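Local coordinates for single-stranded DNA-binding protein (PDB 2IHF), which binds single-stranded DNA and probably recruits partner proteins during DNA replication, recombination and repair, at residues G80-R85 and S95-R100; Q130-G135 and L196-L201; A151-G156 and E181-A186; F173-A178 and R214-V219. The protein carries 1 engineered substitution. All coordinates share one frame; numbering follows the deposited sequence.

Contact 1: residues G80-R85 and S95-R100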
loop_
_atom_site.group_PDB
_atom_site.type_symbol
_atom_site.label_atom_id
_atom_site.label_comp_id
_atom_site.label_asym_id
_atom_site.label_seq_id
_atom_site.Cartn_x
_atom_site.Cartn_y
_atom_site.Cartn_z
ATOM N N GLY A 80 6.453 3.797 -6.024
ATOM C CA GLY A 80 6.324 4.593 -7.221
ATOM C C GLY A 80 4.975 4.355 -7.860
ATOM O O GLY A 80 3.982 4.101 -7.178
ATOM N N ARG A 81 4.947 4.434 -9.182
ATOM C CA ARG A 81 3.725 4.236 -9.921
ATOM C C ARG A 81 3.997 3.653 -11.293
ATOM O O ARG A 81 5.118 3.703 -11.791
ATOM C CB ARG A 81 2.991 5.567 -10.051
ATOM C CG ARG A 81 3.740 6.670 -10.789
ATOM C CD ARG A 81 3.353 8.028 -10.202
ATOM N NE ARG A 81 2.007 7.975 -9.626
ATOM C CZ ARG A 81 1.526 8.812 -8.707
ATOM N NH1 ARG A 81 2.268 9.803 -8.232
ATOM N NH2 ARG A 81 0.299 8.634 -8.238
ATOM N N LEU A 82 2.964 3.083 -11.895
ATOM C CA LEU A 82 3.100 2.511 -13.226
ATOM C C LEU A 82 2.935 3.607 -14.262
ATOM O O LEU A 82 2.023 4.419 -14.186
ATOM C CB LEU A 82 2.051 1.431 -13.451
ATOM C CG LEU A 82 2.161 0.209 -12.546
ATOM C CD1 LEU A 82 1.079 -0.782 -12.955
ATOM C CD2 LEU A 82 3.555 -0.419 -12.653
ATOM N N GLU A 83 3.841 3.643 -15.219
ATOM C CA GLU A 83 3.764 4.633 -16.266
ATOM C C GLU A 83 3.665 3.891 -17.592
ATOM O O GLU A 83 4.391 2.932 -17.845
ATOM C CB GLU A 83 4.980 5.572 -16.222
ATOM C CG GLU A 83 4.845 6.708 -15.184
ATOM C CD GLU A 83 6.048 7.662 -15.173
ATOM O OE1 GLU A 83 6.745 7.730 -16.211
ATOM O OE2 GLU A 83 6.289 8.349 -14.144
ATOM N N TYR A 84 2.722 4.331 -18.414
ATOM C CA TYR A 84 2.470 3.745 -19.720
ATOM C C TYR A 84 3.015 4.682 -20.771
ATOM O O TYR A 84 2.861 5.896 -20.658
ATOM C CB TYR A 84 0.969 3.600 -19.933
ATOM C CG TYR A 84 0.562 3.209 -21.336
ATOM C CD1 TYR A 84 0.700 1.900 -21.783
ATOM C CD2 TYR A 84 -0.009 4.146 -22.201
ATOM C CE1 TYR A 84 0.269 1.524 -23.065
ATOM C CE2 TYR A 84 -0.441 3.785 -23.479
ATOM C CZ TYR A 84 -0.302 2.473 -23.904
ATOM O OH TYR A 84 -0.747 2.110 -25.155
ATOM N N ARG A 85 3.651 4.131 -21.795
ATOM C CA ARG A 85 4.168 4.980 -22.856
ATOM C C ARG A 85 3.935 4.330 -24.203
ATOM O O ARG A 85 3.991 3.109 -24.347
ATOM C CB ARG A 85 5.657 5.277 -22.667
ATOM C CG ARG A 85 6.200 6.247 -23.719
ATOM C CD ARG A 85 7.599 6.773 -23.397
ATOM N NE ARG A 85 8.185 7.505 -24.523
ATOM C CZ ARG A 85 7.605 8.532 -25.139
ATOM N NH1 ARG A 85 6.415 8.957 -24.743
ATOM N NH2 ARG A 85 8.212 9.135 -26.153
ATOM N N SER A 95 4.052 0.131 -27.301
ATOM C CA SER A 95 3.706 0.580 -25.955
ATOM C C SER A 95 4.541 -0.115 -24.891
ATOM O O SER A 95 5.130 -1.172 -25.132
ATOM C CB SER A 95 2.233 0.312 -25.656
ATOM O OG SER A 95 2.060 -1.011 -25.190
ATOM N N GLU A 96 4.587 0.489 -23.707
ATOM C CA GLU A 96 5.333 -0.077 -22.593
ATOM C C GLU A 96 4.843 0.427 -21.244
ATOM O O GLU A 96 4.470 1.591 -21.104
ATOM C CB GLU A 96 6.819 0.241 -22.725
ATOM C CG GLU A 96 7.667 -0.584 -21.782
ATOM C CD GLU A 96 9.129 -0.592 -22.158
ATOM O OE1 GLU A 96 9.798 0.441 -21.943
ATOM O OE2 GLU A 96 9.601 -1.631 -22.679
ATOM N N VAL A 97 4.840 -0.474 -20.263
ATOM C CA VAL A 97 4.444 -0.157 -18.891
ATOM C C VAL A 97 5.664 -0.411 -17.990
ATOM O O VAL A 97 6.151 -1.540 -17.895
ATOM C CB VAL A 97 3.250 -1.040 -18.415
ATOM C CG1 VAL A 97 3.014 -0.842 -16.933
ATOM C CG2 VAL A 97 1.986 -0.678 -19.185
ATOM N N GLN A 98 6.161 0.644 -17.349
ATOM C CA GLN A 98 7.322 0.532 -16.466
ATOM C C GLN A 98 7.016 1.142 -15.115
ATOM O O GLN A 98 6.176 2.034 -14.990
ATOM C CB GLN A 98 8.537 1.282 -17.041
ATOM C CG GLN A 98 8.254 2.782 -17.330
ATOM C CD GLN A 98 9.485 3.697 -17.227
ATOM O OE1 GLN A 98 10.546 3.410 -17.784
ATOM N NE2 GLN A 98 9.329 4.813 -16.519
ATOM N N VAL A 99 7.715 0.666 -14.098
ATOM C CA VAL A 99 7.540 1.224 -12.776
ATOM C C VAL A 99 8.462 2.445 -12.681
ATOM O O VAL A 99 9.658 2.362 -12.947
ATOM C CB VAL A 99 7.916 0.202 -11.688
ATOM C CG1 VAL A 99 7.767 0.828 -10.317
ATOM C CG2 VAL A 99 7.040 -1.031 -11.803
ATOM N N ARG A 100 7.884 3.585 -12.341
ATOM C CA ARG A 100 8.640 4.812 -12.156
ATOM C C ARG A 100 8.710 4.942 -10.640
ATOM O O ARG A 100 7.683 5.112 -9.989
ATOM C CB ARG A 100 7.869 5.993 -12.756
ATOM C CG ARG A 100 8.232 7.372 -12.200
ATOM C CD ARG A 100 9.383 8.004 -12.943
ATOM N NE ARG A 100 10.427 8.416 -12.015
ATOM C CZ ARG A 100 10.282 9.337 -11.066
ATOM N NH1 ARG A 100 9.119 9.965 -10.919
ATOM N NH2 ARG A 100 11.301 9.606 -10.243
#
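L82 and V99 pair across the antiparallel hairpin made by the last two strands of the first OB fold, 75-86 and 95-107, the beta4-beta5 hairpin of that barrel. The backbones bond through R81 with R100, E83 with Q98 and R85 with E96, two N-H···O=C bonds per pair. The straightest runs from R100 N to R81 O, 2.8 Å long and 174° at the hydrogen; towards the turn the bonds bend, and E96 N meets R85 O at only 140°. In the non-hydrogen-bonded pairs the side chains of L82, V99, Y84 and V97 share one face. There L82 CD2 touches V99 CG2 at 3.6 Å, and L201 of the second OB fold packs on both. Y84 has CG anti to its own N (chi1 171°), which carries the ring along the hairpin towards S95: V97 CG2 sits in the ring plane at the edge, 3.9 Å from Y84 CD1, while S95 CB comes to 3.5 Å of Y84 CE1 at a slant. The other face is polar. R81 reaches outside the hairpin to salt bridges with E161 and E102. E83 and R100 lie alongside each other, yet their charges stop short of a salt bridge: E83 CD rests 3.5 Å from R100 CB, and E83 OE2 stays 4.6 Å from R100 NH1.

Contact 2: residues Q130-G135 and L196-L201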
loop_
_atom_site.group_PDB
_atom_site.type_symbol
_atom_site.label_atom_id
_atom_site.label_comp_id
_atom_site.label_asym_id
_atom_site.label_seq_id
_atom_site.Cartn_x
_atom_site.Cartn_y
_atom_site.Cartn_z
ATOM N N GLN A 130 3.087 -5.264 -4.444
ATOM C CA GLN A 130 1.692 -4.831 -4.336
ATOM C C GLN A 130 1.393 -3.612 -5.203
ATOM O O GLN A 130 2.181 -2.674 -5.257
ATOM C CB GLN A 130 1.335 -4.489 -2.883
ATOM C CG GLN A 130 1.751 -5.530 -1.854
ATOM C CD GLN A 130 1.446 -5.107 -0.426
ATOM O OE1 GLN A 130 1.436 -3.917 -0.108
ATOM N NE2 GLN A 130 1.212 -6.082 0.447
ATOM N N VAL A 131 0.241 -3.627 -5.866
ATOM C CA VAL A 131 -0.180 -2.517 -6.712
ATOM C C VAL A 131 -1.618 -2.150 -6.350
ATOM O O VAL A 131 -2.428 -3.031 -6.061
ATOM C CB VAL A 131 -0.156 -2.897 -8.227
ATOM C CG1 VAL A 131 -0.565 -1.702 -9.080
ATOM C CG2 VAL A 131 1.222 -3.364 -8.638
ATOM N N ILE A 132 -1.922 -0.851 -6.330
ATOM C CA ILE A 132 -3.288 -0.394 -6.086
ATOM C C ILE A 132 -3.632 0.488 -7.271
ATOM O O ILE A 132 -2.949 1.471 -7.537
ATOM C CB ILE A 132 -3.449 0.472 -4.833
ATOM C CG1 ILE A 132 -3.062 -0.305 -3.576
ATOM C CG2 ILE A 132 -4.895 0.911 -4.717
ATOM C CD1 ILE A 132 -3.335 0.462 -2.287
ATOM N N LEU A 133 -4.685 0.133 -7.991
ATOM C CA LEU A 133 -5.112 0.928 -9.135
ATOM C C LEU A 133 -6.599 1.251 -9.033
ATOM O O LEU A 133 -7.385 0.480 -8.477
ATOM C CB LEU A 133 -4.894 0.174 -10.461
ATOM C CG LEU A 133 -3.538 -0.349 -10.932
ATOM C CD1 LEU A 133 -3.747 -1.021 -12.280
ATOM C CD2 LEU A 133 -2.522 0.758 -11.054
ATOM N N MET A 134 -6.976 2.410 -9.555
ATOM C CA MET A 134 -8.379 2.781 -9.622
ATOM C C MET A 134 -8.509 3.522 -10.941
ATOM O O MET A 134 -7.695 4.393 -11.259
ATOM C CB MET A 134 -8.799 3.656 -8.438
ATOM C CG MET A 134 -10.288 3.980 -8.426
ATOM S SD MET A 134 -11.001 4.237 -6.770
ATOM C CE MET A 134 -9.631 4.945 -5.861
ATOM N N GLY A 135 -9.502 3.139 -11.728
ATOM C CA GLY A 135 -9.696 3.784 -13.007
ATOM C C GLY A 135 -10.987 3.323 -13.637
ATOM O O GLY A 135 -11.898 2.881 -12.938
ATOM N N LEU A 196 -11.588 -0.549 -8.797
ATOM C CA LEU A 196 -10.495 -0.457 -7.827
ATOM C C LEU A 196 -9.803 -1.810 -7.873
ATOM O O LEU A 196 -10.441 -2.844 -7.681
ATOM C CB LEU A 196 -11.016 -0.221 -6.398
ATOM C CG LEU A 196 -9.993 -0.450 -5.270
ATOM C CD1 LEU A 196 -8.822 0.504 -5.443
ATOM C CD2 LEU A 196 -10.640 -0.255 -3.909
ATOM N N VAL A 197 -8.505 -1.807 -8.139
ATOM C CA VAL A 197 -7.747 -3.044 -8.201
ATOM C C VAL A 197 -6.647 -3.100 -7.158
ATOM O O VAL A 197 -5.913 -2.139 -6.961
ATOM C CB VAL A 197 -7.053 -3.231 -9.575
ATOM C CG1 VAL A 197 -6.355 -4.600 -9.630
ATOM C CG2 VAL A 197 -8.068 -3.080 -10.701
ATOM N N ILE A 198 -6.539 -4.231 -6.485
ATOM C CA ILE A 198 -5.473 -4.424 -5.518
ATOM C C ILE A 198 -4.836 -5.747 -5.934
ATOM O O ILE A 198 -5.495 -6.784 -5.954
ATOM C CB ILE A 198 -6.033 -4.467 -4.084
ATOM C CG1 ILE A 198 -6.650 -3.097 -3.760
ATOM C CG2 ILE A 198 -4.936 -4.818 -3.092
ATOM C CD1 ILE A 198 -7.203 -2.972 -2.381
ATOM N N GLY A 199 -3.564 -5.708 -6.308
ATOM C CA GLY A 199 -2.918 -6.928 -6.754
ATOM C C GLY A 199 -1.406 -6.898 -6.800
ATOM O O GLY A 199 -0.781 -6.177 -6.025
ATOM N N ARG A 200 -0.839 -7.694 -7.711
ATOM C CA ARG A 200 0.600 -7.831 -7.888
ATOM C C ARG A 200 1.013 -7.483 -9.312
ATOM O O ARG A 200 0.251 -7.668 -10.255
ATOM C CB ARG A 200 1.029 -9.274 -7.596
ATOM C CG ARG A 200 0.505 -9.790 -6.280
ATOM C CD ARG A 200 1.139 -11.112 -5.889
ATOM N NE ARG A 200 0.635 -11.636 -4.610
ATOM C CZ ARG A 200 0.829 -11.078 -3.411
ATOM N NH1 ARG A 200 1.524 -9.949 -3.289
ATOM N NH2 ARG A 200 0.335 -11.663 -2.325
ATOM N N LEU A 201 2.238 -6.994 -9.452
ATOM C CA LEU A 201 2.786 -6.636 -10.746
ATOM C C LEU A 201 3.501 -7.869 -11.304
ATOM O O LEU A 201 4.430 -8.377 -10.680
ATOM C CB LEU A 201 3.778 -5.491 -10.579
ATOM C CG LEU A 201 4.162 -4.741 -11.849
ATOM C CD1 LEU A 201 2.905 -4.187 -12.502
ATOM C CD2 LEU A 201 5.119 -3.616 -11.508
#
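V131 with G199 and L133 with V197 are the hydrogen-bonded pairs of two antiparallel strands, 130-135 and 196-201, whose segment axes approach to 4.5 Å and run at 145° to each other. Each pair makes two bonds. V197 N to L133 O is short and straight, 2.6 Å and 176°; V131 N instead reaches G199 O from well above the carbonyl plane. The non-hydrogen-bonded pairs are I132 with I198, between these two, and M134 with L196, beyond L133 and V197. L196 turns its CG anti to its backbone N (chi1 166°), and this lays L196 CD1 over the neighbouring strand, 3.4 Å from L133 O and 4.0 Å from I132 CG2, the L196 and I132 side chains lying side by side and pointing the same way. This is the pairing of the first and fourth strands in the second OB-fold barrel, and its two faces have different neighbours. On the I132, M134, L196 and I198 side the second subunit packs, F9 of that subunit on I132, F77 on L196 and L128 on I198. V131, L133 and V197 point to the other side, where V219 packs on L133 and V197. L133 CB meets V197 CB at 4.1 Å. V131 CG2 reaches L201 CB at 3.9 Å beyond G199, which offers no side chain opposite V131. R200 extends its chain to N129, its NH1 bonded to the carbonyl O of that residue.

Contact 3: residues A151-G156 and E181-A186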
loop_
_atom_site.group_PDB
_atom_site.type_symbol
_atom_site.label_atom_id
_atom_site.label_comp_id
_atom_site.label_asym_id
_atom_site.label_seq_id
_atom_site.Cartn_x
_atom_site.Cartn_y
_atom_site.Cartn_z
ATOM N N ALA A 151 -11.981 -20.059 -14.476
ATOM C CA ALA A 151 -12.331 -18.785 -15.099
ATOM C C ALA A 151 -11.191 -17.764 -15.019
ATOM O O ALA A 151 -10.524 -17.635 -13.987
ATOM C CB ALA A 151 -13.581 -18.216 -14.439
ATOM N N VAL A 152 -10.963 -17.044 -16.112
ATOM C CA VAL A 152 -9.923 -16.018 -16.139
ATOM C C VAL A 152 -10.385 -14.845 -17.003
ATOM O O VAL A 152 -10.964 -15.038 -18.065
ATOM C CB VAL A 152 -8.563 -16.567 -16.671
ATOM C CG1 VAL A 152 -8.719 -17.104 -18.086
ATOM C CG2 VAL A 152 -7.509 -15.470 -16.629
ATOM N N VAL A 153 -10.145 -13.627 -16.535
ATOM C CA VAL A 153 -10.563 -12.460 -17.283
ATOM C C VAL A 153 -9.415 -11.506 -17.534
ATOM O O VAL A 153 -8.447 -11.461 -16.781
ATOM C CB VAL A 153 -11.705 -11.703 -16.557
ATOM C CG1 VAL A 153 -11.173 -11.048 -15.288
ATOM C CG2 VAL A 153 -12.317 -10.661 -17.483
ATOM N N ARG A 154 -9.531 -10.757 -18.620
ATOM C CA ARG A 154 -8.544 -9.766 -19.006
ATOM C C ARG A 154 -9.339 -8.493 -19.226
ATOM O O ARG A 154 -10.380 -8.509 -19.869
ATOM C CB ARG A 154 -7.849 -10.185 -20.301
ATOM C CG ARG A 154 -6.820 -9.182 -20.829
ATOM C CD ARG A 154 -5.597 -9.117 -19.925
ATOM N NE ARG A 154 -5.063 -10.449 -19.643
ATOM C CZ ARG A 154 -3.784 -10.792 -19.771
ATOM N NH1 ARG A 154 -2.893 -9.902 -20.187
ATOM N NH2 ARG A 154 -3.394 -12.024 -19.471
ATOM N N LEU A 155 -8.866 -7.396 -18.658
ATOM C CA LEU A 155 -9.551 -6.132 -18.842
ATOM C C LEU A 155 -8.565 -4.987 -18.962
ATOM O O LEU A 155 -7.440 -5.073 -18.471
ATOM C CB LEU A 155 -10.545 -5.904 -17.704
ATOM C CG LEU A 155 -10.047 -6.064 -16.279
ATOM C CD1 LEU A 155 -9.468 -4.744 -15.806
ATOM C CD2 LEU A 155 -11.194 -6.492 -15.384
ATOM N N GLY A 156 -8.982 -3.930 -19.651
ATOM C CA GLY A 156 -8.125 -2.775 -19.841
ATOM C C GLY A 156 -8.586 -1.666 -18.926
ATOM O O GLY A 156 -9.779 -1.409 -18.809
ATOM N N GLU A 181 -13.491 -16.818 -9.027
ATOM C CA GLU A 181 -14.648 -15.984 -8.687
ATOM C C GLU A 181 -14.487 -14.504 -9.052
ATOM O O GLU A 181 -15.434 -13.881 -9.544
ATOM C CB GLU A 181 -14.984 -16.099 -7.196
ATOM C CG GLU A 181 -15.376 -17.497 -6.768
ATOM C CD GLU A 181 -14.260 -18.218 -6.040
ATOM O OE1 GLU A 181 -13.071 -18.038 -6.402
ATOM O OE2 GLU A 181 -14.581 -18.978 -5.103
ATOM N N LEU A 182 -13.310 -13.933 -8.805
ATOM C CA LEU A 182 -13.090 -12.533 -9.149
ATOM C C LEU A 182 -13.260 -12.327 -10.650
ATOM O O LEU A 182 -13.775 -11.296 -11.083
ATOM C CB LEU A 182 -11.693 -12.069 -8.726
ATOM C CG LEU A 182 -11.539 -11.534 -7.304
ATOM C CD1 LEU A 182 -10.108 -11.084 -7.092
ATOM C CD2 LEU A 182 -12.502 -10.378 -7.080
ATOM N N ALA A 183 -12.822 -13.311 -11.437
ATOM C CA ALA A 183 -12.937 -13.245 -12.891
ATOM C C ALA A 183 -14.398 -13.325 -13.326
ATOM O O ALA A 183 -14.801 -12.690 -14.294
ATOM C CB ALA A 183 -12.137 -14.377 -13.534
ATOM N N GLU A 184 -15.191 -14.100 -12.596
ATOM C CA GLU A 184 -16.602 -14.278 -12.916
ATOM C C GLU A 184 -17.422 -13.053 -12.551
ATOM O O GLU A 184 -18.346 -12.661 -13.273
ATOM C CB GLU A 184 -17.144 -15.515 -12.203
ATOM C CG GLU A 184 -16.510 -16.806 -12.691
ATOM C CD GLU A 184 -17.547 -17.852 -13.036
ATOM O OE1 GLU A 184 -18.410 -18.130 -12.177
ATOM O OE2 GLU A 184 -17.496 -18.395 -14.160
ATOM N N TRP A 185 -17.083 -12.456 -11.418
ATOM C CA TRP A 185 -17.760 -11.252 -10.974
ATOM C C TRP A 185 -17.370 -10.122 -11.928
ATOM O O TRP A 185 -18.211 -9.345 -12.361
ATOM C CB TRP A 185 -17.324 -10.906 -9.552
ATOM C CG TRP A 185 -17.770 -9.554 -9.105
ATOM C CD1 TRP A 185 -18.952 -9.230 -8.502
ATOM C CD2 TRP A 185 -17.036 -8.326 -9.239
ATOM N NE1 TRP A 185 -18.999 -7.878 -8.249
ATOM C CE2 TRP A 185 -17.837 -7.304 -8.687
ATOM C CE3 TRP A 185 -15.780 -8.000 -9.768
ATOM C CZ2 TRP A 185 -17.416 -5.968 -8.658
ATOM C CZ3 TRP A 185 -15.366 -6.672 -9.738
ATOM C CH2 TRP A 185 -16.182 -5.674 -9.183
ATOM N N ALA A 186 -16.088 -10.046 -12.265
ATOM C CA ALA A 186 -15.612 -9.000 -13.155
ATOM C C ALA A 186 -16.236 -9.057 -14.548
ATOM O O ALA A 186 -16.411 -8.024 -15.195
ATOM C CB ALA A 186 -14.094 -9.065 -13.268
#
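With chi1 at 69°, V153 holds CG1 between its own backbone N and carbonyl carbon, and the methyl is thereby set against helix 180-186: V153 CG1 lies 3.7 Å from A183 CA and 4.1 Å from A186 CB. E184 uses a different torsion, a bend at chi2 (-130°), to fold its chain back over the start of the strand. E184 CG then rests 3.7 Å from A151 CB, and E184 OE2 is hydrogen-bonded to the hydroxyl of Y145. Between these two contacts sits A183. Its CB fits against the strand backbone itself, 3.7 Å from V153 N, with A151 CB and V152 CA close by. L155 CD2 touches A186 CB more loosely, at 4.4 Å. The helix joins the third and fourth strands of the second OB fold and packs here on the second strand, segment 181-186 running at 54° to segment 151-156; L224 covers A186 as well. The strand's backbone is bonded to its sheet neighbours, V152 to R144 and V153 to A178, and the helix meets it by van der Waals contact, without a hydrogen bond between the two segments. With only methyls at A183 and A186, the segment axes approach to 6.5 Å, consistent with close apolar packing.

Contact 4: residues F173-A178 and R214-V219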
loop_
_atom_site.group_PDB
_atom_site.type_symbol
_atom_site.label_atom_id
_atom_site.label_comp_id
_atom_site.label_asym_id
_atom_site.label_seq_id
_atom_site.Cartn_x
_atom_site.Cartn_y
_atom_site.Cartn_z
ATOM N N PHE A 173 -2.813 3.504 -19.681
ATOM C CA PHE A 173 -3.594 2.328 -20.009
ATOM C C PHE A 173 -2.909 1.097 -19.462
ATOM O O PHE A 173 -1.777 0.776 -19.836
ATOM C CB PHE A 173 -3.787 2.261 -21.520
ATOM C CG PHE A 173 -4.486 3.463 -22.069
ATOM C CD1 PHE A 173 -3.768 4.602 -22.418
ATOM C CD2 PHE A 173 -5.874 3.493 -22.143
ATOM C CE1 PHE A 173 -4.424 5.748 -22.830
ATOM C CE2 PHE A 173 -6.536 4.634 -22.551
ATOM C CZ PHE A 173 -5.814 5.763 -22.892
ATOM N N LEU A 174 -3.609 0.410 -18.563
ATOM C CA LEU A 174 -3.064 -0.763 -17.893
ATOM C C LEU A 174 -3.932 -2.022 -18.006
ATOM O O LEU A 174 -5.163 -1.973 -17.883
ATOM C CB LEU A 174 -2.825 -0.388 -16.419
ATOM C CG LEU A 174 -2.184 1.011 -16.254
ATOM C CD1 LEU A 174 -2.248 1.481 -14.815
ATOM C CD2 LEU A 174 -0.743 0.991 -16.749
ATOM N N GLU A 175 -3.269 -3.151 -18.252
ATOM C CA GLU A 175 -3.934 -4.447 -18.370
ATOM C C GLU A 175 -4.016 -5.167 -17.026
ATOM O O GLU A 175 -3.034 -5.269 -16.300
ATOM C CB GLU A 175 -3.197 -5.330 -19.378
ATOM C CG GLU A 175 -3.446 -4.931 -20.816
ATOM C CD GLU A 175 -4.906 -5.091 -21.218
ATOM O OE1 GLU A 175 -5.438 -6.223 -21.123
ATOM O OE2 GLU A 175 -5.522 -4.082 -21.631
ATOM N N VAL A 176 -5.201 -5.673 -16.709
ATOM C CA VAL A 176 -5.433 -6.380 -15.457
ATOM C C VAL A 176 -5.965 -7.788 -15.726
ATOM O O VAL A 176 -6.756 -7.996 -16.639
ATOM C CB VAL A 176 -6.478 -5.627 -14.569
ATOM C CG1 VAL A 176 -6.746 -6.402 -13.292
ATOM C CG2 VAL A 176 -5.990 -4.217 -14.241
ATOM N N GLN A 177 -5.517 -8.754 -14.936
ATOM C CA GLN A 177 -5.997 -10.116 -15.073
ATOM C C GLN A 177 -6.453 -10.629 -13.706
ATOM O O GLN A 177 -5.834 -10.331 -12.681
ATOM C CB GLN A 177 -4.907 -11.023 -15.641
ATOM C CG GLN A 177 -5.377 -12.476 -15.769
ATOM C CD GLN A 177 -4.460 -13.353 -16.614
ATOM O OE1 GLN A 177 -4.672 -13.525 -17.817
ATOM N NE2 GLN A 177 -3.433 -13.907 -15.982
ATOM N N ALA A 178 -7.552 -11.383 -13.695
ATOM C CA ALA A 178 -8.090 -11.950 -12.468
ATOM C C ALA A 178 -8.506 -13.398 -12.721
ATOM O O ALA A 178 -8.664 -13.817 -13.867
ATOM C CB ALA A 178 -9.272 -11.141 -11.980
ATOM N N ARG A 214 8.181 -10.545 -27.639
ATOM C CA ARG A 214 7.408 -9.446 -26.981
ATOM C C ARG A 214 7.361 -9.595 -25.463
ATOM O O ARG A 214 7.529 -10.691 -24.918
ATOM C CB ARG A 214 5.987 -9.401 -27.525
ATOM C CG ARG A 214 5.892 -9.266 -29.034
ATOM C CD ARG A 214 4.531 -9.748 -29.442
ATOM N NE ARG A 214 4.078 -10.728 -28.459
ATOM C CZ ARG A 214 3.229 -11.711 -28.713
ATOM N NH1 ARG A 214 2.726 -11.852 -29.936
ATOM N NH2 ARG A 214 2.899 -12.558 -27.745
ATOM N N PHE A 215 7.090 -8.476 -24.801
ATOM C CA PHE A 215 7.073 -8.399 -23.347
ATOM C C PHE A 215 5.882 -7.573 -22.875
ATOM O O PHE A 215 5.575 -6.531 -23.462
ATOM C CB PHE A 215 8.372 -7.707 -22.923
ATOM C CG PHE A 215 8.656 -7.744 -21.456
ATOM C CD1 PHE A 215 9.332 -8.828 -20.896
ATOM C CD2 PHE A 215 8.321 -6.657 -20.643
ATOM C CE1 PHE A 215 9.678 -8.823 -19.543
ATOM C CE2 PHE A 215 8.657 -6.642 -19.300
ATOM C CZ PHE A 215 9.339 -7.725 -18.744
ATOM N N GLN A 216 5.192 -8.041 -21.839
ATOM C CA GLN A 216 4.092 -7.265 -21.287
ATOM C C GLN A 216 4.055 -7.311 -19.767
ATOM O O GLN A 216 4.125 -8.379 -19.148
ATOM C CB GLN A 216 2.725 -7.705 -21.807
ATOM C CG GLN A 216 1.658 -6.701 -21.347
ATOM C CD GLN A 216 0.223 -7.122 -21.615
ATOM O OE1 GLN A 216 -0.221 -8.185 -21.182
ATOM N NE2 GLN A 216 -0.516 -6.270 -22.314
ATOM N N THR A 217 3.966 -6.128 -19.172
ATOM C CA THR A 217 3.869 -6.002 -17.731
ATOM C C THR A 217 2.385 -5.747 -17.466
ATOM O O THR A 217 1.777 -4.897 -18.121
ATOM C CB THR A 217 4.696 -4.813 -17.228
ATOM O OG1 THR A 217 6.079 -5.060 -17.494
ATOM C CG2 THR A 217 4.499 -4.608 -15.738
ATOM N N ARG A 218 1.794 -6.503 -16.546
ATOM C CA ARG A 218 0.386 -6.313 -16.220
ATOM C C ARG A 218 0.148 -6.531 -14.724
ATOM O O ARG A 218 1.072 -6.844 -13.987
ATOM C CB ARG A 218 -0.486 -7.265 -17.046
ATOM C CG ARG A 218 -0.613 -8.668 -16.495
ATOM C CD ARG A 218 -1.646 -9.429 -17.303
ATOM N NE ARG A 218 -1.096 -10.653 -17.872
ATOM C CZ ARG A 218 -1.009 -11.811 -17.225
ATOM N NH1 ARG A 218 -1.443 -11.920 -15.970
ATOM N NH2 ARG A 218 -0.490 -12.864 -17.840
ATOM N N VAL A 219 -1.088 -6.346 -14.281
ATOM C CA VAL A 219 -1.440 -6.519 -12.876
ATOM C C VAL A 219 -2.335 -7.753 -12.681
ATOM O O VAL A 219 -3.305 -7.946 -13.402
ATOM C CB VAL A 219 -2.184 -5.256 -12.331
ATOM C CG1 VAL A 219 -2.705 -5.511 -10.918
ATOM C CG2 VAL A 219 -1.256 -4.043 -12.351
HETATM O O HOH W 1 -0.405 -3.407 -18.613
#
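V219 straddles V176 as parallel strands do, V219 N giving a 3.0 Å bond to E175 O and V219 O taking one of 2.8 Å from Q177 N, while the segment axes diverge at 56°. A water links the two backbones nearer the start of the strands, accepting from E175 N and donating to T217 O. On one face V176 CG2 packs near V219 CB; on the other are polar chains. R218 CB presses on E175 O at 3.3 Å, and chi1 of 83° then sends its guanidinium towards Q177. The amide of Q177 and the guanidinium of R218 are turned 50° against each other. Q177 NE2 and R218 NH1, both donors, both bind E220 OE1; their modelled 2.8 Å separation is doubtful as a contact. D204 holds R218 NH2, and R154 NH2 donates to Q177 OE1. E175 leans its CG on Q216 NE2 (3.6 Å) while its carboxylate pairs with R139. Parallel pairing of the third strand with the fifth is the closure of an OB-fold barrel.

How the contacts relate
Contact 1 belongs to the first OB fold, contacts 2, 3 and 4 to the second, and the two folds meet where the hairpin of contact 1 packs on the strands of the others: L82 CD1 touches V219 CG2 of contact 4 at 4.1 Å, and V97 CG2 touches L174 CD2 of contact 4 at 4.0 Å. Within the second barrel, contacts 2 and 4 share its interior, L133 CD2 lying 3.8 Å from L174 CD1. Contact 3 sits farther out, its centre about 14 Å from those of contacts 2 and 4, but strand 151-159 continues the sheet into contact 4 through a probable L155 O to V176 N bond of 2.9 Å.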